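Side-chain contacts in putative alpha-galactosidase (Bacteroides fragilis, PDB 4NZJ), which probably hydrolyses terminal, non-reducing alpha-D-galactose residues from alpha-D-galactosides such as galactose oligosaccharides, galactomannans and galactolipids: residues 403-408 / 432-437; 125-130 / 177-182; 117-122 / 139-144. One frame throughout, in Å; residues are numbered along the deposited sequence. Where two conformers were deposited one is given.

Interaction 1: residues 403-408 / 432-437; sequences IWVKPL and NTIADL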
ATOM      1  N   ILE A 403     -16.793  15.280  -2.854  1.00 18.87           N
ATOM      2  CA  ILE A 403     -16.025  15.341  -4.094  0.50 19.25           C
ATOM      3  C   ILE A 403     -14.551  15.386  -3.711  1.00 19.22           C
ATOM      4  O   ILE A 403     -14.119  16.333  -3.052  1.00 19.00           O
ATOM      5  CB  ILE A 403     -16.348  16.605  -4.917  0.50 21.11           C
ATOM      6  CG1 ILE A 403     -17.830  16.644  -5.291  0.50 22.21           C
ATOM      7  CG2 ILE A 403     -15.490  16.659  -6.175  0.50 21.92           C
ATOM      8  CD1 ILE A 403     -18.286  15.452  -6.100  0.50 22.41           C
ATOM      9  N   TRP A 404     -13.798  14.360  -4.101  1.00 17.88           N
ATOM     10  CA  TRP A 404     -12.361  14.291  -3.851  1.00 17.80           C
ATOM     11  C   TRP A 404     -11.635  14.497  -5.170  1.00 19.89           C
ATOM     12  O   TRP A 404     -12.082  14.005  -6.203  1.00 19.14           O
ATOM     13  CB  TRP A 404     -11.975  12.933  -3.284  1.00 17.94           C
ATOM     14  CG  TRP A 404     -12.507  12.618  -1.929  1.00 17.85           C
ATOM     15  CD1 TRP A 404     -13.782  12.255  -1.609  1.00 17.63           C
ATOM     16  CD2 TRP A 404     -11.759  12.577  -0.709  1.00 17.38           C
ATOM     17  NE1 TRP A 404     -13.881  12.014  -0.257  1.00 17.84           N
ATOM     18  CE2 TRP A 404     -12.652  12.197   0.316  1.00 17.56           C
ATOM     19  CE3 TRP A 404     -10.424  12.832  -0.384  1.00 17.86           C
ATOM     20  CZ2 TRP A 404     -12.252  12.072   1.651  1.00 17.92           C
ATOM     21  CZ3 TRP A 404     -10.024  12.703   0.946  1.00 18.00           C
ATOM     22  CH2 TRP A 404     -10.938  12.327   1.944  1.00 16.68           C
ATOM     23  N   VAL A 405     -10.507  15.199  -5.132  1.00 18.49           N
ATOM     24  CA  VAL A 405      -9.787  15.572  -6.348  1.00 20.07           C
ATOM     25  C   VAL A 405      -8.300  15.289  -6.185  1.00 20.56           C
ATOM     26  O   VAL A 405      -7.678  15.747  -5.223  1.00 20.28           O
ATOM     27  CB  VAL A 405      -9.985  17.061  -6.670  1.00 22.20           C
ATOM     28  CG1 VAL A 405      -9.282  17.429  -7.969  1.00 23.52           C
ATOM     29  CG2 VAL A 405     -11.467  17.385  -6.751  1.00 23.36           C
ATOM     30  N   LYS A 406      -7.742  14.544  -7.137  1.00 21.00           N
ATOM     31  CA  LYS A 406      -6.336  14.137  -7.111  1.00 20.38           C
ATOM     32  C   LYS A 406      -5.654  14.540  -8.422  1.00 21.68           C
ATOM     33  O   LYS A 406      -5.908  13.929  -9.461  1.00 22.45           O
ATOM     34  CB  LYS A 406      -6.245  12.618  -6.922  1.00 20.24           C
ATOM     35  CG  LYS A 406      -4.856  12.055  -6.604  1.00 21.00           C
ATOM     36  CD  LYS A 406      -4.866  10.544  -6.793  1.00 20.95           C
ATOM     37  CE  LYS A 406      -3.771   9.805  -6.035  1.00 21.93           C
ATOM     38  NZ  LYS A 406      -2.395  10.266  -6.348  1.00 21.37           N
ATOM     39  N   PRO A 407      -4.780  15.556  -8.383  1.00 23.01           N
ATOM     40  CA  PRO A 407      -3.982  15.866  -9.571  1.00 24.28           C
ATOM     41  C   PRO A 407      -3.058  14.704  -9.923  1.00 23.98           C
ATOM     42  O   PRO A 407      -2.551  14.042  -9.022  1.00 22.87           O
ATOM     43  CB  PRO A 407      -3.171  17.102  -9.145  1.00 26.29           C
ATOM     44  CG  PRO A 407      -3.897  17.656  -7.964  1.00 27.16           C
ATOM     45  CD  PRO A 407      -4.480  16.469  -7.268  1.00 25.09           C
ATOM     46  N   LEU A 408      -2.872  14.448 -11.216  1.00 24.50           N
ATOM     47  CA  LEU A 408      -2.039  13.343 -11.704  1.00 25.53           C
ATOM     48  C   LEU A 408      -0.806  13.877 -12.431  1.00 27.43           C
ATOM     49  O   LEU A 408      -0.781  15.030 -12.858  1.00 29.46           O
ATOM     50  CB  LEU A 408      -2.847  12.441 -12.641  1.00 26.38           C
ATOM     51  CG  LEU A 408      -4.152  11.871 -12.077  1.00 26.12           C
ATOM     52  CD1 LEU A 408      -4.924  11.135 -13.161  1.00 28.10           C
ATOM     53  CD2 LEU A 408      -3.881  10.944 -10.901  1.00 25.31           C
ATOM     54  N   ASN A 432     -18.162  24.839 -12.724  1.00 34.37           N
ATOM     55  CA  ASN A 432     -18.074  25.536 -11.436  1.00 33.91           C
ATOM     56  C   ASN A 432     -17.966  24.633 -10.205  1.00 31.40           C
ATOM     57  O   ASN A 432     -17.866  25.135  -9.086  1.00 31.22           O
ATOM     58  CB  ASN A 432     -19.260  26.487 -11.266  1.00 35.75           C
ATOM     59  CG  ASN A 432     -19.244  27.625 -12.265  1.00 39.32           C
ATOM     60  OD1 ASN A 432     -18.185  28.087 -12.690  1.00 41.54           O
ATOM     61  ND2 ASN A 432     -20.420  28.088 -12.638  1.00 42.56           N
ATOM     62  N   THR A 433     -17.968  23.317 -10.386  1.00 28.63           N
ATOM     63  CA  THR A 433     -17.915  22.418  -9.229  1.00 28.06           C
ATOM     64  C   THR A 433     -16.572  22.519  -8.506  1.00 28.92           C
ATOM     65  O   THR A 433     -16.525  22.689  -7.282  1.00 26.29           O
ATOM     66  CB  THR A 433     -18.174  20.957  -9.633  1.00 28.18           C
ATOM     67  OG1 THR A 433     -19.411  20.881 -10.348  1.00 30.08           O
ATOM     68  CG2 THR A 433     -18.245  20.060  -8.392  1.00 27.87           C
ATOM     69  N   ILE A 434     -15.496  22.404  -9.284  1.00 29.70           N
ATOM     70  CA  ILE A 434     -14.109  22.432  -8.810  0.50 29.98           C
ATOM     71  C   ILE A 434     -13.304  23.356  -9.727  1.00 31.67           C
ATOM     72  O   ILE A 434     -13.576  23.401 -10.925  1.00 32.34           O
ATOM     73  CB  ILE A 434     -13.458  21.033  -8.910  0.50 30.36           C
ATOM     74  CG1 ILE A 434     -14.279  19.976  -8.163  0.50 29.61           C
ATOM     75  CG2 ILE A 434     -12.033  21.058  -8.378  0.50 30.32           C
ATOM     76  CD1 ILE A 434     -14.382  20.223  -6.675  0.50 29.69           C
ATOM     77  N   ALA A 435     -12.297  24.032  -9.189  1.00 31.99           N
ATOM     78  CA  ALA A 435     -11.458  24.914  -9.993  1.00 34.63           C
ATOM     79  C   ALA A 435     -10.611  24.102 -10.968  1.00 34.69           C
ATOM     80  O   ALA A 435     -10.145  23.011 -10.632  1.00 33.93           O
ATOM     81  CB  ALA A 435     -10.567  25.759  -9.095  1.00 36.24           C
ATOM     82  N   ASP A 436     -10.444  24.633 -12.179  1.00 37.24           N
ATOM     83  CA  ASP A 436      -9.522  24.076 -13.178  1.00 40.84           C
ATOM     84  C   ASP A 436      -9.839  22.631 -13.554  1.00 39.42           C
ATOM     85  O   ASP A 436      -8.938  21.798 -13.655  1.00 39.73           O
ATOM     86  CB  ASP A 436      -8.072  24.185 -12.683  1.00 42.75           C
ATOM     87  CG  ASP A 436      -7.693  25.605 -12.301  1.00 47.33           C
ATOM     88  OD1 ASP A 436      -7.911  26.522 -13.120  1.00 49.52           O
ATOM     89  OD2 ASP A 436      -7.171  25.799 -11.181  1.00 51.43           O
ATOM     90  N   LEU A 437     -11.119  22.342 -13.769  1.00 39.02           N
ATOM     91  CA  LEU A 437     -11.548  21.011 -14.178  1.00 39.91           C
ATOM     92  C   LEU A 437     -11.866  21.013 -15.670  1.00 40.26           C
ATOM     93  O   LEU A 437     -12.790  21.692 -16.112  1.00 40.17           O
ATOM     94  CB  LEU A 437     -12.770  20.571 -13.370  1.00 40.93           C
ATOM     95  CG  LEU A 437     -13.109  19.079 -13.430  1.00 40.26           C
ATOM     96  CD1 LEU A 437     -12.031  18.245 -12.758  1.00 39.60           C
ATOM     97  CD2 LEU A 437     -14.466  18.820 -12.797  1.00 41.92           C
TER
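Ile434 reaches across from its loop to rest against Ile403 and Val405, whose CB atoms both point toward it from strand 401-407. Its terminal methyl CD1 lies 3.8 Å from CG2 of Ile403, the two chains meeting at a slant; both isoleucines were modelled in two conformers, so the detail here belongs to one of them. Ile434 and Val405 lie alongside each other, pointing opposite ways, with the branch methyl CG2 of Ile434 4.1 Å from CG2 of Val405. That valine methyl stands beside the backbone N, because CG1 takes the position anti to the N (chi1 -178°), and it also meets CD1 of Ile434. The contact is thus wholly apolar.

It shows how alternate residues of a beta-sandwich strand pack on its two sides. In this C-terminal domain Ile403 and Val405 face the loop that follows strand 425-430, while Trp404, between them, points away and packs on Leu350 and Met353 of helix 341-353. In the second shell, Ile403 also packs on Val415 and Cys417 of the adjoining strand 413-419, and Ser395 of strand 393-397 touches both Val405 and Ile434. At the start of the loop, Asn430 holds Asn432 N through its OD1 and gives its own N to Thr433 OG1.

Interaction 2: residues 125-130 / 177-182; sequences AMITNG and RGFKLG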
ATOM      1  N   ALA A 125      -0.787 -17.848  -2.705  1.00 19.57           N
ATOM      2  CA  ALA A 125      -2.121 -17.400  -3.104  1.00 19.21           C
ATOM      3  C   ALA A 125      -2.077 -16.048  -3.810  1.00 18.48           C
ATOM      4  O   ALA A 125      -2.828 -15.816  -4.754  1.00 20.00           O
ATOM      5  CB  ALA A 125      -3.045 -17.336  -1.898  1.00 20.37           C
HETATM    6  N   MSE A 126      -1.195 -15.163  -3.357  1.00 18.09           N
HETATM    7  CA  MSE A 126      -1.055 -13.838  -3.971  1.00 18.68           C
HETATM    8  C   MSE A 126      -0.501 -13.940  -5.375  1.00 20.19           C
HETATM    9  O   MSE A 126      -0.800 -13.100  -6.234  1.00 19.73           O
HETATM   10  CB  MSE A 126      -0.197 -12.941  -3.085  1.00 19.29           C
HETATM   11  CG  MSE A 126      -1.016 -12.510  -1.875  1.00 19.72           C
HETATM   12 SE   MSE A 126       0.075 -11.629  -0.495  0.75 19.65          SE
HETATM   13  CE  MSE A 126       0.444  -9.935  -1.418  1.00 19.95           C
ATOM     14  N   ILE A 127       0.294 -14.971  -5.638  1.00 20.79           N
ATOM     15  CA  ILE A 127       0.759 -15.237  -7.000  1.00 21.59           C
ATOM     16  C   ILE A 127      -0.399 -15.677  -7.890  1.00 22.52           C
ATOM     17  O   ILE A 127      -0.569 -15.167  -9.001  1.00 25.15           O
ATOM     18  CB  ILE A 127       1.875 -16.301  -7.020  1.00 22.20           C
ATOM     19  CG1 ILE A 127       3.122 -15.759  -6.314  1.00 22.02           C
ATOM     20  CG2 ILE A 127       2.207 -16.721  -8.451  1.00 24.20           C
ATOM     21  CD1 ILE A 127       4.203 -16.790  -6.114  1.00 23.77           C
ATOM     22  N   THR A 128      -1.194 -16.623  -7.405  1.00 21.37           N
ATOM     23  CA  THR A 128      -2.224 -17.242  -8.234  1.00 22.48           C
ATOM     24  C   THR A 128      -3.551 -16.482  -8.271  1.00 22.72           C
ATOM     25  O   THR A 128      -4.355 -16.718  -9.178  1.00 25.31           O
ATOM     26  CB  THR A 128      -2.477 -18.703  -7.812  1.00 25.24           C
ATOM     27  OG1 THR A 128      -2.897 -18.747  -6.447  1.00 26.45           O
ATOM     28  CG2 THR A 128      -1.207 -19.514  -7.962  1.00 26.94           C
ATOM     29  N   ASN A 129      -3.795 -15.575  -7.325  1.00 20.60           N
ATOM     30  CA  ASN A 129      -5.069 -14.844  -7.319  1.00 21.03           C
ATOM     31  C   ASN A 129      -5.043 -13.520  -8.084  1.00 21.79           C
ATOM     32  O   ASN A 129      -6.075 -12.877  -8.218  1.00 23.04           O
ATOM     33  CB  ASN A 129      -5.632 -14.655  -5.897  1.00 22.38           C
ATOM     34  CG  ASN A 129      -4.853 -13.660  -5.053  1.00 21.17           C
ATOM     35  OD1 ASN A 129      -4.007 -12.906  -5.536  1.00 19.69           O
ATOM     36  ND2 ASN A 129      -5.149 -13.656  -3.757  1.00 22.52           N
ATOM     37  N   GLY A 130      -3.871 -13.131  -8.579  1.00 21.02           N
ATOM     38  CA  GLY A 130      -3.728 -11.902  -9.344  1.00 20.86           C
ATOM     39  C   GLY A 130      -3.097 -10.747  -8.595  1.00 19.60           C
ATOM     40  O   GLY A 130      -2.673  -9.771  -9.225  1.00 19.17           O
ATOM     41  N   ARG A 177      10.228 -15.005  -5.178  1.00 20.01           N
ATOM     42  CA  ARG A 177       8.965 -14.769  -5.868  1.00 20.77           C
ATOM     43  C   ARG A 177       8.630 -13.280  -6.021  1.00 20.28           C
ATOM     44  O   ARG A 177       7.532 -12.917  -6.464  1.00 20.77           O
ATOM     45  CB  ARG A 177       7.856 -15.512  -5.121  1.00 20.79           C
ATOM     46  CG  ARG A 177       7.983 -17.017  -5.273  1.00 21.76           C
ATOM     47  CD  ARG A 177       7.296 -17.790  -4.163  1.00 21.94           C
ATOM     48  NE  ARG A 177       7.481 -19.225  -4.361  1.00 24.09           N
ATOM     49  CZ  ARG A 177       8.596 -19.900  -4.088  1.00 24.42           C
ATOM     50  NH1 ARG A 177       9.657 -19.302  -3.556  1.00 24.25           N
ATOM     51  NH2 ARG A 177       8.646 -21.203  -4.330  1.00 26.74           N
ATOM     52  N   GLY A 178       9.580 -12.419  -5.676  1.00 19.63           N
ATOM     53  CA  GLY A 178       9.424 -10.985  -5.868  1.00 20.82           C
ATOM     54  C   GLY A 178       8.664 -10.270  -4.767  1.00 18.98           C
ATOM     55  O   GLY A 178       8.320  -9.098  -4.910  1.00 22.19           O
ATOM     56  N   PHE A 179       8.406 -10.958  -3.659  1.00 17.75           N
ATOM     57  CA  PHE A 179       7.750 -10.338  -2.518  1.00 17.84           C
ATOM     58  C   PHE A 179       8.771  -9.761  -1.553  1.00 18.75           C
ATOM     59  O   PHE A 179       9.924 -10.192  -1.509  1.00 18.79           O
ATOM     60  CB  PHE A 179       6.886 -11.350  -1.760  1.00 17.24           C
ATOM     61  CG  PHE A 179       5.687 -11.841  -2.531  1.00 18.33           C
ATOM     62  CD1 PHE A 179       4.630 -10.996  -2.817  1.00 17.98           C
ATOM     63  CD2 PHE A 179       5.610 -13.162  -2.949  1.00 18.16           C
ATOM     64  CE1 PHE A 179       3.525 -11.449  -3.520  1.00 19.45           C
ATOM     65  CE2 PHE A 179       4.508 -13.621  -3.645  1.00 18.97           C
ATOM     66  CZ  PHE A 179       3.462 -12.763  -3.928  1.00 18.78           C
ATOM     67  N   LYS A 180       8.299  -8.793  -0.776  1.00 18.56           N
ATOM     68  CA  LYS A 180       9.065  -8.161   0.287  0.50 18.66           C
ATOM     69  C   LYS A 180       8.492  -8.588   1.633  1.00 18.52           C
ATOM     70  O   LYS A 180       7.274  -8.744   1.768  1.00 19.04           O
ATOM     71  CB  LYS A 180       8.988  -6.645   0.150  0.50 20.46           C
ATOM     72  CG  LYS A 180       9.548  -6.125  -1.161  0.50 23.37           C
ATOM     73  CD  LYS A 180      10.530  -4.996  -0.916  0.50 26.17           C
ATOM     74  CE  LYS A 180      11.119  -4.494  -2.219  0.50 29.44           C
ATOM     75  NZ  LYS A 180      11.320  -5.612  -3.177  0.50 30.42           N
ATOM     76  N   LEU A 181       9.365  -8.771   2.622  1.00 17.88           N
ATOM     77  CA  LEU A 181       8.963  -9.235   3.946  1.00 16.97           C
ATOM     78  C   LEU A 181       8.914  -8.098   4.958  1.00 16.08           C
ATOM     79  O   LEU A 181       9.902  -7.391   5.157  1.00 17.13           O
ATOM     80  CB  LEU A 181       9.932 -10.300   4.459  1.00 18.04           C
ATOM     81  CG  LEU A 181       9.641 -10.790   5.879  1.00 19.44           C
ATOM     82  CD1 LEU A 181       8.296 -11.484   5.938  1.00 20.38           C
ATOM     83  CD2 LEU A 181      10.733 -11.718   6.369  1.00 21.15           C
ATOM     84  N   GLY A 182       7.772  -7.953   5.620  1.00 15.40           N
ATOM     85  CA  GLY A 182       7.643  -7.031   6.735  1.00 15.31           C
ATOM     86  C   GLY A 182       7.672  -7.745   8.074  1.00 15.80           C
ATOM     87  O   GLY A 182       7.281  -8.914   8.183  1.00 16.83           O
TER
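The Phe179 ring meets helix 116-128 with its outer end. Ile127 arrives at the ring edge, near the ring plane, with CG1 3.7 Å from CE2 of Phe179. Met126, deposited as selenomethionine, comes in obliquely instead: its CB is 3.8 Å from CZ of Phe179, and its SE stands 5.3 Å from the ring centroid, 38° off the normal, a Met-aromatic contact of slanted geometry. The bend at chi3 of Met126 (71°) turns the terminal methyl back, so that CE lies 4.0 Å from CE1 of Phe179. The other flat group, the Arg177 guanidinium, has CD1 of Ile127 toward its edge, near its plane, but the real touching is along the aliphatic stem. There CD1 of Ile127 is 3.8 Å from CD of Arg177, the two chains crossing at about a right angle. The polar end of Arg177 turns to Tyr173, bonding NH1 to its carbonyl O and making a cation-pi contact with its ring.

Arg177 and Phe179 are set in place by a helix ending. Gly178, with positive phi (83°), is the C-prime residue of a Schellman motif that closes helix 166-176, its N reaching His175 O and Phe179 N reaching Leu174 O. The chain then enters strand 180-186 of the TIM barrel. Phe179 touches both helix 116-128, through Met126 and Ile127, and Leu174 of helix 166-176, while Ile139 of strand 138-140 touches both Phe179 and Met126.

Interaction 3: residues 117-122 / 139-144; sequences ELVLQT and INIDDF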
ATOM      1  N   GLU A 117       4.449 -21.919   7.514  1.00 21.27           N
ATOM      2  CA  GLU A 117       3.580 -22.556   6.520  0.50 21.93           C
ATOM      3  C   GLU A 117       2.493 -21.603   6.037  1.00 21.81           C
ATOM      4  O   GLU A 117       2.213 -21.522   4.839  1.00 21.07           O
ATOM      5  CB  GLU A 117       2.944 -23.830   7.092  0.50 23.23           C
ATOM      6  CG  GLU A 117       1.883 -24.479   6.206  0.50 24.64           C
ATOM      7  CD  GLU A 117       2.442 -24.993   4.892  0.50 26.04           C
ATOM      8  OE1 GLU A 117       3.656 -25.271   4.837  0.50 27.91           O
ATOM      9  OE2 GLU A 117       1.665 -25.138   3.920  0.50 27.17           O
ATOM     10  N   LEU A 118       1.883 -20.881   6.966  1.00 20.16           N
ATOM     11  CA  LEU A 118       0.779 -19.995   6.626  1.00 20.16           C
ATOM     12  C   LEU A 118       1.225 -18.733   5.873  1.00 19.60           C
ATOM     13  O   LEU A 118       0.496 -18.236   5.013  1.00 20.23           O
ATOM     14  CB  LEU A 118      -0.023 -19.653   7.889  1.00 20.69           C
ATOM     15  CG  LEU A 118      -0.696 -20.884   8.507  1.00 22.31           C
ATOM     16  CD1 LEU A 118      -1.219 -20.583   9.906  1.00 22.40           C
ATOM     17  CD2 LEU A 118      -1.815 -21.425   7.628  1.00 23.54           C
ATOM     18  N   VAL A 119       2.414 -18.214   6.175  1.00 18.56           N
ATOM     19  CA  VAL A 119       2.963 -17.112   5.391  1.00 18.10           C
ATOM     20  C   VAL A 119       3.220 -17.576   3.945  1.00 18.99           C
ATOM     21  O   VAL A 119       2.903 -16.860   2.995  1.00 19.98           O
ATOM     22  CB  VAL A 119       4.275 -16.568   5.984  1.00 18.90           C
ATOM     23  CG1 VAL A 119       4.864 -15.484   5.092  1.00 20.42           C
ATOM     24  CG2 VAL A 119       4.038 -16.010   7.382  1.00 18.88           C
ATOM     25  N   LEU A 120       3.812 -18.756   3.794  1.00 19.81           N
ATOM     26  CA  LEU A 120       4.137 -19.293   2.470  1.00 20.63           C
ATOM     27  C   LEU A 120       2.874 -19.548   1.653  1.00 20.65           C
ATOM     28  O   LEU A 120       2.833 -19.246   0.458  1.00 20.26           O
ATOM     29  CB  LEU A 120       4.969 -20.571   2.582  1.00 22.73           C
ATOM     30  CG  LEU A 120       6.492 -20.404   2.624  1.00 27.02           C
ATOM     31  CD1 LEU A 120       6.943 -19.232   3.474  1.00 26.73           C
ATOM     32  CD2 LEU A 120       7.159 -21.696   3.069  1.00 28.35           C
ATOM     33  N   GLN A 121       1.841 -20.082   2.301  1.00 19.80           N
ATOM     34  CA  GLN A 121       0.543 -20.271   1.642  1.00 20.17           C
ATOM     35  C   GLN A 121      -0.035 -18.943   1.168  1.00 20.29           C
ATOM     36  O   GLN A 121      -0.636 -18.859   0.099  1.00 19.99           O
ATOM     37  CB  GLN A 121      -0.458 -20.922   2.592  1.00 21.45           C
ATOM     38  CG  GLN A 121      -0.264 -22.405   2.807  1.00 24.91           C
ATOM     39  CD  GLN A 121      -1.333 -22.995   3.704  1.00 27.18           C
ATOM     40  OE1 GLN A 121      -2.400 -22.406   3.894  1.00 27.57           O
ATOM     41  NE2 GLN A 121      -1.056 -24.168   4.255  1.00 29.54           N
ATOM     42  N   THR A 122       0.129 -17.911   1.982  1.00 19.61           N
ATOM     43  CA  THR A 122      -0.343 -16.587   1.632  1.00 18.98           C
ATOM     44  C   THR A 122       0.396 -16.041   0.406  1.00 19.11           C
ATOM     45  O   THR A 122      -0.243 -15.543  -0.523  1.00 18.34           O
ATOM     46  CB  THR A 122      -0.227 -15.636   2.835  1.00 19.88           C
ATOM     47  OG1 THR A 122      -1.114 -16.088   3.866  1.00 19.50           O
ATOM     48  CG2 THR A 122      -0.572 -14.212   2.444  1.00 20.48           C
ATOM     49  N   ILE A 139       4.481  -8.594   2.251  1.00 16.10           N
ATOM     50  CA  ILE A 139       3.848  -9.599   3.093  1.00 15.89           C
ATOM     51  C   ILE A 139       4.387  -9.356   4.499  1.00 15.45           C
ATOM     52  O   ILE A 139       5.562  -9.565   4.762  1.00 17.28           O
ATOM     53  CB  ILE A 139       4.159 -11.016   2.580  1.00 16.80           C
ATOM     54  CG1 ILE A 139       3.478 -11.197   1.221  1.00 18.00           C
ATOM     55  CG2 ILE A 139       3.698 -12.087   3.563  1.00 17.47           C
ATOM     56  CD1 ILE A 139       3.717 -12.537   0.568  1.00 18.97           C
ATOM     57  N   ASN A 140       3.524  -8.869   5.381  1.00 16.87           N
ATOM     58  CA  ASN A 140       3.956  -8.323   6.663  1.00 16.63           C
ATOM     59  C   ASN A 140       3.557  -9.205   7.840  1.00 16.99           C
ATOM     60  O   ASN A 140       2.367  -9.376   8.140  1.00 18.12           O
ATOM     61  CB  ASN A 140       3.396  -6.911   6.843  1.00 16.97           C
ATOM     62  CG  ASN A 140       3.916  -5.926   5.803  1.00 18.08           C
ATOM     63  OD1 ASN A 140       4.917  -6.166   5.127  1.00 19.20           O
ATOM     64  ND2 ASN A 140       3.234  -4.797   5.678  1.00 21.89           N
ATOM     65  N   ILE A 141       4.569  -9.753   8.504  1.00 16.62           N
ATOM     66  CA  ILE A 141       4.409 -10.469   9.758  1.00 17.93           C
ATOM     67  C   ILE A 141       4.132  -9.421  10.829  1.00 18.21           C
ATOM     68  O   ILE A 141       4.819  -8.398  10.903  1.00 19.73           O
ATOM     69  CB  ILE A 141       5.695 -11.263  10.103  1.00 18.63           C
ATOM     70  CG1 ILE A 141       5.938 -12.343   9.048  1.00 20.34           C
ATOM     71  CG2 ILE A 141       5.618 -11.879  11.493  1.00 19.93           C
ATOM     72  CD1 ILE A 141       7.235 -13.102   9.224  1.00 21.68           C
ATOM     73  N   ASP A 142       3.121  -9.672  11.649  1.00 18.87           N
ATOM     74  CA  ASP A 142       2.750  -8.746  12.709  1.00 18.61           C
ATOM     75  C   ASP A 142       3.258  -9.258  14.068  1.00 19.63           C
ATOM     76  O   ASP A 142       4.296  -9.913  14.131  1.00 20.55           O
ATOM     77  CB  ASP A 142       1.237  -8.496  12.680  1.00 20.50           C
ATOM     78  CG  ASP A 142       0.860  -7.130  13.248  1.00 23.64           C
ATOM     79  OD1 ASP A 142       0.971  -6.117  12.517  1.00 26.02           O
ATOM     80  OD2 ASP A 142       0.469  -7.074  14.432  1.00 24.86           O
ATOM     81  N   ASP A 143       2.536  -8.967  15.151  1.00 19.07           N
ATOM     82  CA  ASP A 143       3.005  -9.224  16.516  1.00 19.70           C
ATOM     83  C   ASP A 143       3.079 -10.737  16.799  1.00 19.48           C
ATOM     84  O   ASP A 143       2.462 -11.545  16.101  1.00 19.16           O
ATOM     85  CB  ASP A 143       2.025  -8.530  17.486  1.00 20.20           C
ATOM     86  CG  ASP A 143       2.621  -8.192  18.855  1.00 23.18           C
ATOM     87  OD1 ASP A 143       3.766  -8.563  19.183  1.00 24.44           O
ATOM     88  OD2 ASP A 143       1.881  -7.522  19.618  1.00 25.33           O
ATOM     89  N   PHE A 144       3.847 -11.107  17.825  1.00 19.50           N
ATOM     90  CA  PHE A 144       3.967 -12.497  18.312  1.00 19.90           C
ATOM     91  C   PHE A 144       4.793 -13.456  17.437  1.00 20.11           C
ATOM     92  O   PHE A 144       4.701 -14.673  17.619  1.00 21.50           O
ATOM     93  CB  PHE A 144       2.598 -13.147  18.580  1.00 20.62           C
ATOM     94  CG  PHE A 144       1.794 -12.492  19.667  1.00 21.59           C
ATOM     95  CD1 PHE A 144       0.905 -11.472  19.366  1.00 22.85           C
ATOM     96  CD2 PHE A 144       1.881 -12.940  20.976  1.00 23.59           C
ATOM     97  CE1 PHE A 144       0.132 -10.895  20.357  1.00 23.56           C
ATOM     98  CE2 PHE A 144       1.116 -12.362  21.974  1.00 25.05           C
ATOM     99  CZ  PHE A 144       0.245 -11.339  21.662  1.00 24.87           C
TER
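Val119 supplies the helix side of an apolar contact and Ile139 the strand side, their side chains slanting across one another with CG1 of Val119 3.9 Å from CG2 of Ile139. Both methyls stand anti to their own backbone N; for Val119 this (chi1 176°) leaves CG2 to face Ile141, a looser neighbour whose CG1 is 4.5 Å from it.

Hydrogen bonds act within each segment. On the helix, Leu118 O is gripped twice, by Thr122 N at 3.1 Å and by Thr122 OG1 at 2.9 Å, from opposite faces of its carbonyl plane, which ties down the buried hydroxyl. Beyond the strand, Asp143 N donates to OD2 of Asp142 at 2.9 Å from above the carboxylate plane. Asp142 OD1 has its own partners, a salt bridge to Lys218 and a bond from Asn105 ND2, while Asp143 OD2 accepts from Gly193 N and bonds a glycerol, probably from crystallisation. These aspartates follow the C-terminal end of a barrel strand, where TIM-barrel enzymes place their active sites.

Helix 116-128 belongs to the beta-alpha-beta crossover joining adjacent parallel strands 102-105 and 138-140. Val170 and Leu174 of helix 166-176 border the contact, touching Val119 and Ile139 respectively, and Leu181 of strand 180-186 touches Ile141.

Interactions 2 and 3 form one neighbourhood of the TIM barrel, their centres about 11 Å apart. Both use helix 116-128, and both reach the parallel sheet of the barrel through the neighbouring strands 138-140 and 180-186, which probably bond at Lys180 O to Ile139 N (2.8 Å). Their segments alternate along the chain because the one helix meets two later parts of it: strand 138-140 in interaction 3, the turn leading into strand 180-186 in interaction 2. The helix is thus fastened to the barrel wall at two points along its length. Interaction 1 comes later in sequence, in the C-terminal beta-sandwich domain on the opposite side of the chain's centre, its centre about 35 Å from interaction 2 and 40 Å from interaction 3; touching neither, it packs a loop on a strand.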